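Local structure of archaeal flagellar ATP-binding protein FlaH (4WIA) at residues Y49-N54 with I158-V163; E69-M74 with S80-L85. The protein probably binds ATP and magnesium as an accessory component of the archaellum, the archaeal flagellum, whose assembly it may help to regulate. All coordinates share one frame; numbering follows the deposited sequence.

Contact 1 of 2, residues Y49-N54 with I158-V163; sequences YGFLQN and IIICTV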
ATOM      1  N   TYR A  49      -2.227 -13.292   1.885  1.00 37.85           N
ATOM      2  CA  TYR A  49      -1.330 -12.328   1.216  1.00 36.37           C
ATOM      3  C   TYR A  49      -1.974 -10.978   0.959  1.00 36.61           C
ATOM      4  O   TYR A  49      -1.348  -9.946   1.178  1.00 40.84           O
ATOM      5  CB  TYR A  49      -0.800 -12.927  -0.077  1.00 37.61           C
ATOM      6  CG  TYR A  49       0.337 -12.138  -0.717  1.00 37.19           C
ATOM      7  CD1 TYR A  49       1.578 -12.113  -0.139  1.00 36.82           C
ATOM      8  CD2 TYR A  49       0.139 -11.394  -1.873  1.00 38.70           C
ATOM      9  CE1 TYR A  49       2.594 -11.378  -0.686  1.00 37.29           C
ATOM     10  CE2 TYR A  49       1.175 -10.660  -2.452  1.00 39.50           C
ATOM     11  CZ  TYR A  49       2.390 -10.663  -1.854  1.00 39.38           C
ATOM     12  OH  TYR A  49       3.368  -9.952  -2.420  1.00 42.96           O
ATOM     13  N   GLY A  50      -3.227 -10.970   0.479  1.00 38.96           N
ATOM     14  CA  GLY A  50      -3.989  -9.709   0.308  1.00 38.64           C
ATOM     15  C   GLY A  50      -4.097  -8.882   1.588  1.00 38.69           C
ATOM     16  O   GLY A  50      -3.719  -7.737   1.615  1.00 37.42           O
ATOM     17  N   PHE A  51      -4.598  -9.502   2.669  1.00 36.83           N
ATOM     18  CA  PHE A  51      -4.673  -8.826   3.950  1.00 36.14           C
ATOM     19  C   PHE A  51      -3.305  -8.264   4.363  1.00 37.67           C
ATOM     20  O   PHE A  51      -3.186  -7.097   4.746  1.00 37.41           O
ATOM     21  CB  PHE A  51      -5.147  -9.810   5.047  1.00 36.88           C
ATOM     22  CG  PHE A  51      -6.604 -10.203   4.958  1.00 35.10           C
ATOM     23  CD1 PHE A  51      -7.578  -9.250   4.925  1.00 36.81           C
ATOM     24  CD2 PHE A  51      -6.979 -11.519   4.959  1.00 37.04           C
ATOM     25  CE1 PHE A  51      -8.894  -9.605   4.872  1.00 36.16           C
ATOM     26  CE2 PHE A  51      -8.302 -11.906   4.909  1.00 36.04           C
ATOM     27  CZ  PHE A  51      -9.269 -10.934   4.809  1.00 35.95           C
ATOM     28  N   LEU A  52      -2.266  -9.088   4.297  1.00 35.55           N
ATOM     29  CA  LEU A  52      -0.961  -8.625   4.726  1.00 37.74           C
ATOM     30  C   LEU A  52      -0.455  -7.434   3.907  1.00 38.49           C
ATOM     31  O   LEU A  52       0.138  -6.499   4.449  1.00 38.95           O
ATOM     32  CB  LEU A  52       0.061  -9.747   4.647  1.00 39.23           C
ATOM     33  CG  LEU A  52      -0.102 -10.834   5.682  1.00 37.96           C
ATOM     34  CD1 LEU A  52       0.683 -12.054   5.243  1.00 39.40           C
ATOM     35  CD2 LEU A  52       0.414 -10.337   7.029  1.00 39.28           C
ATOM     36  N   GLN A  53      -0.663  -7.457   2.592  1.00 39.83           N
ATOM     37  CA  GLN A  53      -0.195  -6.359   1.752  1.00 39.98           C
ATOM     38  C   GLN A  53      -0.996  -5.110   2.030  1.00 41.81           C
ATOM     39  O   GLN A  53      -0.521  -4.011   1.798  1.00 44.29           O
ATOM     40  CB  GLN A  53      -0.342  -6.734   0.263  1.00 42.95           C
ATOM     41  CG  GLN A  53       0.628  -7.801  -0.190  1.00 41.17           C
ATOM     42  CD  GLN A  53       2.026  -7.301  -0.068  1.00 43.26           C
ATOM     43  OE1 GLN A  53       2.354  -6.233  -0.539  1.00 50.08           O
ATOM     44  NE2 GLN A  53       2.841  -8.033   0.561  1.00 44.73           N
ATOM     45  N   ASN A  54      -2.225  -5.260   2.500  1.00 39.81           N
ATOM     46  CA  ASN A  54      -3.025  -4.093   2.836  1.00 43.93           C
ATOM     47  C   ASN A  54      -2.955  -3.679   4.314  1.00 44.38           C
ATOM     48  O   ASN A  54      -3.820  -2.977   4.784  1.00 41.91           O
ATOM     49  CB  ASN A  54      -4.460  -4.321   2.374  1.00 42.48           C
ATOM     50  CG  ASN A  54      -4.556  -4.216   0.871  1.00 43.42           C
ATOM     51  OD1 ASN A  54      -4.726  -3.151   0.364  1.00 46.77           O
ATOM     52  ND2 ASN A  54      -4.461  -5.327   0.170  1.00 43.53           N
ATOM     53  N   ILE A 158     -11.654 -11.360  11.808  1.00 38.82           N
ATOM     54  CA  ILE A 158     -12.102 -12.231  10.776  1.00 39.78           C
ATOM     55  C   ILE A 158     -11.528 -13.612  10.990  1.00 38.40           C
ATOM     56  O   ILE A 158     -10.365 -13.722  11.230  1.00 39.94           O
ATOM     57  CB  ILE A 158     -11.634 -11.698   9.401  1.00 37.86           C
ATOM     58  CG1 ILE A 158     -12.417 -10.433   9.083  1.00 39.10           C
ATOM     59  CG2 ILE A 158     -11.860 -12.745   8.316  1.00 35.70           C
ATOM     60  CD1 ILE A 158     -11.778  -9.539   8.035  1.00 37.85           C
ATOM     61  N   ILE A 159     -12.358 -14.646  10.868  1.00 39.93           N
ATOM     62  CA  ILE A 159     -11.882 -16.010  10.958  1.00 41.26           C
ATOM     63  C   ILE A 159     -12.194 -16.807   9.707  1.00 39.26           C
ATOM     64  O   ILE A 159     -13.270 -16.718   9.161  1.00 40.73           O
ATOM     65  CB  ILE A 159     -12.455 -16.718  12.209  1.00 43.97           C
ATOM     66  CG1 ILE A 159     -11.849 -16.082  13.438  1.00 42.19           C
ATOM     67  CG2 ILE A 159     -12.128 -18.203  12.212  1.00 46.90           C
ATOM     68  CD1 ILE A 159     -12.428 -16.557  14.741  1.00 44.86           C
ATOM     69  N   ILE A 160     -11.237 -17.618   9.275  1.00 38.87           N
ATOM     70  CA  ILE A 160     -11.391 -18.354   8.069  1.00 40.96           C
ATOM     71  C   ILE A 160     -10.977 -19.782   8.358  1.00 41.32           C
ATOM     72  O   ILE A 160      -9.855 -19.978   8.755  1.00 42.34           O
ATOM     73  CB  ILE A 160     -10.446 -17.753   6.949  1.00 38.17           C
ATOM     74  CG1 ILE A 160     -10.722 -16.270   6.743  1.00 37.37           C
ATOM     75  CG2 ILE A 160     -10.647 -18.494   5.653  1.00 39.78           C
ATOM     76  CD1 ILE A 160      -9.809 -15.554   5.734  1.00 37.15           C
ATOM     77  N   CYS A 161     -11.843 -20.766   8.077  1.00 42.26           N
ATOM     78  CA  CYS A 161     -11.497 -22.170   8.222  1.00 44.12           C
ATOM     79  C   CYS A 161     -11.722 -22.946   6.945  1.00 45.24           C
ATOM     80  O   CYS A 161     -12.657 -22.694   6.191  1.00 44.07           O
ATOM     81  CB  CYS A 161     -12.363 -22.840   9.261  1.00 49.84           C
ATOM     82  SG  CYS A 161     -12.476 -22.072  10.889  1.00 50.87           S
ATOM     83  N   THR A 162     -10.889 -23.951   6.721  1.00 48.39           N
ATOM     84  CA  THR A 162     -11.200 -24.934   5.707  1.00 48.58           C
ATOM     85  C   THR A 162     -11.790 -26.205   6.348  1.00 49.70           C
ATOM     86  O   THR A 162     -11.402 -26.599   7.434  1.00 47.06           O
ATOM     87  CB  THR A 162      -9.978 -25.278   4.876  1.00 47.09           C
ATOM     88  OG1 THR A 162      -9.034 -25.960   5.683  1.00 45.65           O
ATOM     89  CG2 THR A 162      -9.317 -23.988   4.328  1.00 47.77           C
ATOM     90  N   VAL A 163     -12.673 -26.844   5.596  1.00 51.78           N
ATOM     91  CA  VAL A 163     -13.344 -28.023   6.010  1.00 53.66           C
ATOM     92  C   VAL A 163     -13.297 -29.039   4.876  1.00 57.11           C
ATOM     93  O   VAL A 163     -13.704 -28.725   3.747  1.00 59.00           O
ATOM     94  CB  VAL A 163     -14.809 -27.671   6.268  1.00 55.18           C
ATOM     95  CG1 VAL A 163     -15.656 -28.939   6.452  1.00 59.88           C
ATOM     96  CG2 VAL A 163     -14.940 -26.750   7.461  1.00 54.84           C
TER

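Contact 2 of 2, residues E69-M74 with S80-L85; sequences EFIKQM and SINKKL. With SO4 (sulfate ion), chain G; SO4 (sulfate ion), chain J.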
ATOM      1  N   GLU A  69       7.958 -25.488   4.616  1.00 63.89           N
ATOM      2  CA  GLU A  69       7.085 -25.855   3.518  1.00 61.11           C
ATOM      3  C   GLU A  69       6.143 -24.710   3.172  1.00 54.79           C
ATOM      4  O   GLU A  69       5.903 -24.445   2.018  1.00 57.91           O
ATOM      5  CB  GLU A  69       6.296 -27.130   3.837  1.00 62.58           C
ATOM      6  CG  GLU A  69       7.126 -28.374   4.129  1.00 68.09           C
ATOM      7  CD  GLU A  69       6.281 -29.552   4.695  1.00 71.80           C
ATOM      8  OE1 GLU A  69       6.398 -30.645   4.111  1.00 78.64           O
ATOM      9  OE2 GLU A  69       5.498 -29.431   5.709  1.00 67.59           O
ATOM     10  N   PHE A  70       5.644 -24.010   4.166  1.00 51.64           N
ATOM     11  CA  PHE A  70       4.773 -22.864   3.945  1.00 49.01           C
ATOM     12  C   PHE A  70       5.515 -21.725   3.193  1.00 50.28           C
ATOM     13  O   PHE A  70       4.990 -21.140   2.225  1.00 44.08           O
ATOM     14  CB  PHE A  70       4.209 -22.362   5.264  1.00 44.48           C
ATOM     15  CG  PHE A  70       3.248 -21.251   5.124  1.00 43.99           C
ATOM     16  CD1 PHE A  70       1.958 -21.498   4.665  1.00 45.28           C
ATOM     17  CD2 PHE A  70       3.589 -19.945   5.442  1.00 42.43           C
ATOM     18  CE1 PHE A  70       1.028 -20.452   4.524  1.00 43.09           C
ATOM     19  CE2 PHE A  70       2.672 -18.926   5.273  1.00 40.54           C
ATOM     20  CZ  PHE A  70       1.409 -19.165   4.801  1.00 38.94           C
ATOM     21  N   ILE A  71       6.715 -21.406   3.637  1.00 49.42           N
ATOM     22  CA  ILE A  71       7.456 -20.383   2.949  1.00 52.47           C
ATOM     23  C   ILE A  71       7.674 -20.766   1.468  1.00 56.70           C
ATOM     24  O   ILE A  71       7.511 -19.921   0.581  1.00 57.56           O
ATOM     25  CB  ILE A  71       8.775 -20.119   3.645  1.00 57.31           C
ATOM     26  CG1 ILE A  71       8.515 -19.397   4.961  1.00 56.38           C
ATOM     27  CG2 ILE A  71       9.718 -19.290   2.768  1.00 61.29           C
ATOM     28  CD1 ILE A  71       9.662 -19.573   5.925  1.00 61.33           C
ATOM     29  N   LYS A  72       8.023 -22.028   1.204  1.00 53.52           N
ATOM     30  CA  LYS A  72       8.206 -22.456  -0.152  1.00 55.67           C
ATOM     31  C   LYS A  72       6.903 -22.365  -0.931  1.00 55.11           C
ATOM     32  O   LYS A  72       6.927 -21.970  -2.088  1.00 54.89           O
ATOM     33  CB  LYS A  72       8.714 -23.894  -0.272  1.00 58.14           C
ATOM     34  CG  LYS A  72       9.892 -24.163   0.610  1.00 60.54           C
ATOM     35  CD  LYS A  72      10.797 -25.183   0.022  1.00 64.46           C
ATOM     36  CE  LYS A  72      10.622 -26.590   0.517  1.00 65.59           C
ATOM     37  NZ  LYS A  72      11.936 -27.275   0.364  1.00 69.91           N
ATOM     38  N   GLN A  73       5.808 -22.815  -0.323  1.00 49.67           N
ATOM     39  CA  GLN A  73       4.535 -22.839  -0.993  1.00 51.08           C
ATOM     40  C   GLN A  73       4.084 -21.402  -1.325  1.00 49.09           C
ATOM     41  O   GLN A  73       3.717 -21.120  -2.464  1.00 48.55           O
ATOM     42  CB  GLN A  73       3.493 -23.505  -0.132  1.00 48.59           C
ATOM     43  CG  GLN A  73       2.079 -23.114  -0.492  1.00 49.03           C
ATOM     44  CD  GLN A  73       1.601 -23.744  -1.773  1.00 51.52           C
ATOM     45  OE1 GLN A  73       2.339 -24.469  -2.415  1.00 57.96           O
ATOM     46  NE2 GLN A  73       0.352 -23.498  -2.146  1.00 51.53           N
HETATM   47  N   MSE A  74       4.247 -20.489  -0.365  1.00 46.72           N
HETATM   48  CA  MSE A  74       3.992 -19.076  -0.612  1.00 45.38           C
HETATM   49  C   MSE A  74       4.934 -18.534  -1.682  1.00 46.62           C
HETATM   50  O   MSE A  74       4.524 -17.845  -2.608  1.00 52.98           O
HETATM   51  CB  MSE A  74       4.089 -18.231   0.643  1.00 40.99           C
HETATM   52  CG  MSE A  74       3.051 -18.691   1.600  1.00 40.33           C
HETATM   53 SE   MSE A  74       1.224 -18.211   1.079  1.00 43.41          SE
HETATM   54  CE  MSE A  74       1.171 -16.386   1.793  1.00 34.84           C
ATOM     55  N   SER A  80       5.248 -14.118  -1.568  1.00 50.57           N
ATOM     56  CA  SER A  80       6.259 -14.363  -0.577  1.00 53.95           C
ATOM     57  C   SER A  80       6.043 -13.500   0.707  1.00 54.31           C
ATOM     58  O   SER A  80       5.647 -12.344   0.668  1.00 49.23           O
ATOM     59  CB  SER A  80       7.665 -14.271  -1.185  1.00 60.84           C
ATOM     60  OG  SER A  80       8.090 -12.923  -1.231  1.00 62.25           O
ATOM     61  N   ILE A  81       6.223 -14.135   1.873  1.00 54.66           N
ATOM     62  CA  ILE A  81       5.851 -13.502   3.151  1.00 46.57           C
ATOM     63  C   ILE A  81       6.965 -13.519   4.203  1.00 52.15           C
ATOM     64  O   ILE A  81       6.702 -13.480   5.403  1.00 53.46           O
ATOM     65  CB  ILE A  81       4.594 -14.130   3.695  1.00 43.16           C
ATOM     66  CG1 ILE A  81       4.549 -15.676   3.567  1.00 41.90           C
ATOM     67  CG2 ILE A  81       3.376 -13.528   2.957  1.00 40.66           C
ATOM     68  CD1 ILE A  81       5.628 -16.472   4.261  1.00 45.75           C
ATOM     69  N   ASN A  82       8.216 -13.536   3.743  1.00 53.41           N
ATOM     70  CA  ASN A  82       9.363 -13.578   4.618  1.00 53.28           C
ATOM     71  C   ASN A  82       9.440 -12.425   5.570  1.00 50.49           C
ATOM     72  O   ASN A  82       9.658 -12.601   6.763  1.00 47.41           O
ATOM     73  CB  ASN A  82      10.640 -13.571   3.761  1.00 59.83           C
ATOM     74  CG  ASN A  82      10.685 -14.731   2.821  1.00 65.02           C
ATOM     75  OD1 ASN A  82      10.639 -14.578   1.579  1.00 77.86           O
ATOM     76  ND2 ASN A  82      10.728 -15.914   3.389  1.00 77.27           N
ATOM     77  N   LYS A  83       9.356 -11.227   5.030  1.00 49.66           N
ATOM     78  CA  LYS A  83       9.416 -10.046   5.868  1.00 51.54           C
ATOM     79  C   LYS A  83       8.260  -9.947   6.835  1.00 46.95           C
ATOM     80  O   LYS A  83       8.433  -9.425   7.946  1.00 48.76           O
ATOM     81  CB  LYS A  83       9.531  -8.764   5.067  1.00 56.18           C
ATOM     82  CG  LYS A  83      10.961  -8.535   4.645  1.00 63.33           C
ATOM     83  CD  LYS A  83      11.223  -7.097   4.286  1.00 72.12           C
ATOM     84  CE  LYS A  83      12.711  -6.815   4.315  1.00 84.03           C
ATOM     85  NZ  LYS A  83      12.969  -5.407   3.916  1.00 97.84           N
ATOM     86  N   LYS A  84       7.108 -10.427   6.434  1.00 44.24           N
ATOM     87  CA  LYS A  84       5.944 -10.356   7.273  1.00 45.01           C
ATOM     88  C   LYS A  84       6.104 -11.345   8.451  1.00 45.74           C
ATOM     89  O   LYS A  84       5.693 -11.036   9.563  1.00 46.77           O
ATOM     90  CB  LYS A  84       4.690 -10.683   6.480  1.00 43.73           C
ATOM     91  CG  LYS A  84       4.352  -9.694   5.356  1.00 42.77           C
ATOM     92  CD  LYS A  84       3.829  -8.388   5.917  1.00 43.62           C
ATOM     93  CE  LYS A  84       3.474  -7.405   4.833  1.00 46.15           C
ATOM     94  NZ  LYS A  84       2.837  -6.166   5.388  1.00 47.67           N
ATOM     95  N   LEU A  85       6.746 -12.494   8.206  1.00 48.38           N
ATOM     96  CA  LEU A  85       7.105 -13.400   9.283  1.00 49.35           C
ATOM     97  C   LEU A  85       8.066 -12.757  10.258  1.00 51.86           C
ATOM     98  O   LEU A  85       7.923 -12.939  11.493  1.00 55.91           O
ATOM     99  CB  LEU A  85       7.713 -14.699   8.770  1.00 52.15           C
ATOM    100  CG  LEU A  85       6.740 -15.736   8.201  1.00 52.34           C
ATOM    101  CD1 LEU A  85       7.540 -16.807   7.449  1.00 54.15           C
ATOM    102  CD2 LEU A  85       5.834 -16.368   9.269  1.00 47.84           C
TER
HETATM  103  S   SO4 G 304       9.963 -10.988   1.066  1.00 79.19           S
HETATM  104  O1  SO4 G 304       9.184 -12.179   0.838  1.00 58.33           O
HETATM  105  O2  SO4 G 304       9.622 -10.018   0.067  1.00 73.65           O
HETATM  106  O3  SO4 G 304      11.372 -11.313   1.009  1.00 70.27           O
HETATM  107  O4  SO4 G 304       9.658 -10.269   2.269  1.00 76.23           O
HETATM  108  S   SO4 J 301       4.462  -3.907   7.825  1.00 45.14           S
HETATM  109  O1  SO4 J 301       5.605  -2.939   7.748  1.00 33.10           O
HETATM  110  O2  SO4 J 301       3.225  -3.266   7.251  1.00 47.09           O
HETATM  111  O3  SO4 J 301       4.581  -5.210   7.203  1.00 36.72           O
HETATM  112  O4  SO4 J 301       4.262  -4.094   9.314  1.00 53.41           O
HETATM  113  O   HOH W   1       7.706 -17.094   1.203  1.00 45.72           O

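Contact 1 of 2, residues Y49-N54 with I158-V163
The ring of F51 meets two isoleucines of strand 158-163 with its far end. At the ring edge, near its plane, CD1 of I160 lies 4.0 Å from F51 CE2. On the other side of the ring tip, CD1 of I158 comes obliquely to within 4.3 Å of F51 CE1. The Y49 ring, two residues earlier on the helix, has a neighbour on one face from its own helix: CG of Q53 sits 3.6 Å above the plane, toward the rim.

I158 and I160 are two apart on an extended strand, so both leave it on the same side, toward the helix. In I160 the CG1 branch lies anti to the carbonyl carbon (chi1 -56°) and then runs straight out, making its terminal methyl the part that touches. The meeting is purely apolar and light, methyl carbon against aromatic carbon, with no hydrogen bond between the segments.

N54, where the chain leaves the helix, turns its amide back on the last turn. Its ND2 gives G50 O a nearly straight bond of 2.9 Å (169° at the hydrogen), reaching the oxygen from above the carbonyl plane. N54 N binds the same oxygen, so G50 O is gripped twice by one residue.

In the fold, this is P-loop NTPase core packing: helix 40-53, which carries the probable ATP-binding residues K40 and S41 at its start, lies against the parallel part of the central mixed sheet. F51 also touches V123 of strand 123-127, while I160 packs on C44 of the helix and on I30 and I32 of strand 29-33; strand 158-163 runs between these two strands.

Contact 2 of 2, residues E69-M74 with S80-L85
I81 points its CB at helix 67-76 and divides there, both branches reaching M74, a selenomethionine. The methyl I81 CG2 lies 3.8 Å from M74 CE. I81 CG1 stands 3.9 Å from M74 CG, whose chain, bent at chi2 and chi3, curls CE back beside it. With CG1 between backbone N and carbonyl carbon (chi1 42°) and a further bend at chi2 (60°), the tip I81 CD1 is carried to F70, 4.0 Å from F70 CE2, and on to I71 CG1. M74 CG itself sits over one face of the F70 ring. Both short helices belong to the crossover linking the parallel neighbours 58-62 and 90-94 of the P-loop NTPase sheet; I81 is the N-cap residue of the second. Cutting I81 back to an alanine is likely to open a gap beside M74 and F70 and leave the selenomethionine's terminal methyl freer to turn. I71 goes on to L85, its CG1 3.7 Å from L85 CD1, while a water donates to I71 O at 2.9 Å and weakly accepts from I81 N. Beyond the cap, one sulfate accepts from K83 N through O4 at 2.9 Å, an anion at a helix start, where the helix dipole probably favours it. K84 NZ holds the other through O3, at 2.7 Å.

Overall arrangement
Contact 1 is core and contact 2 lies nearer the surface: their centres are about 14 Å apart, and the second falls within the long loop of chain closed by the first. One sets a helix against a central strand using buried apolar groups; the other joins two consecutive helices at the sheet's margin, where an apolar inner side gives way to water and sulfate. Helix 40-53 serves both. L52 CD1 packs on I81 CG2, 3.8 Å away, and Y49 also touches I81, so the helix has strand 158-163 beside F51 and the 80-85 segment beside Y49 and L52. A probable hydrogen bond from K84 NZ to L52 O adds a polar tie.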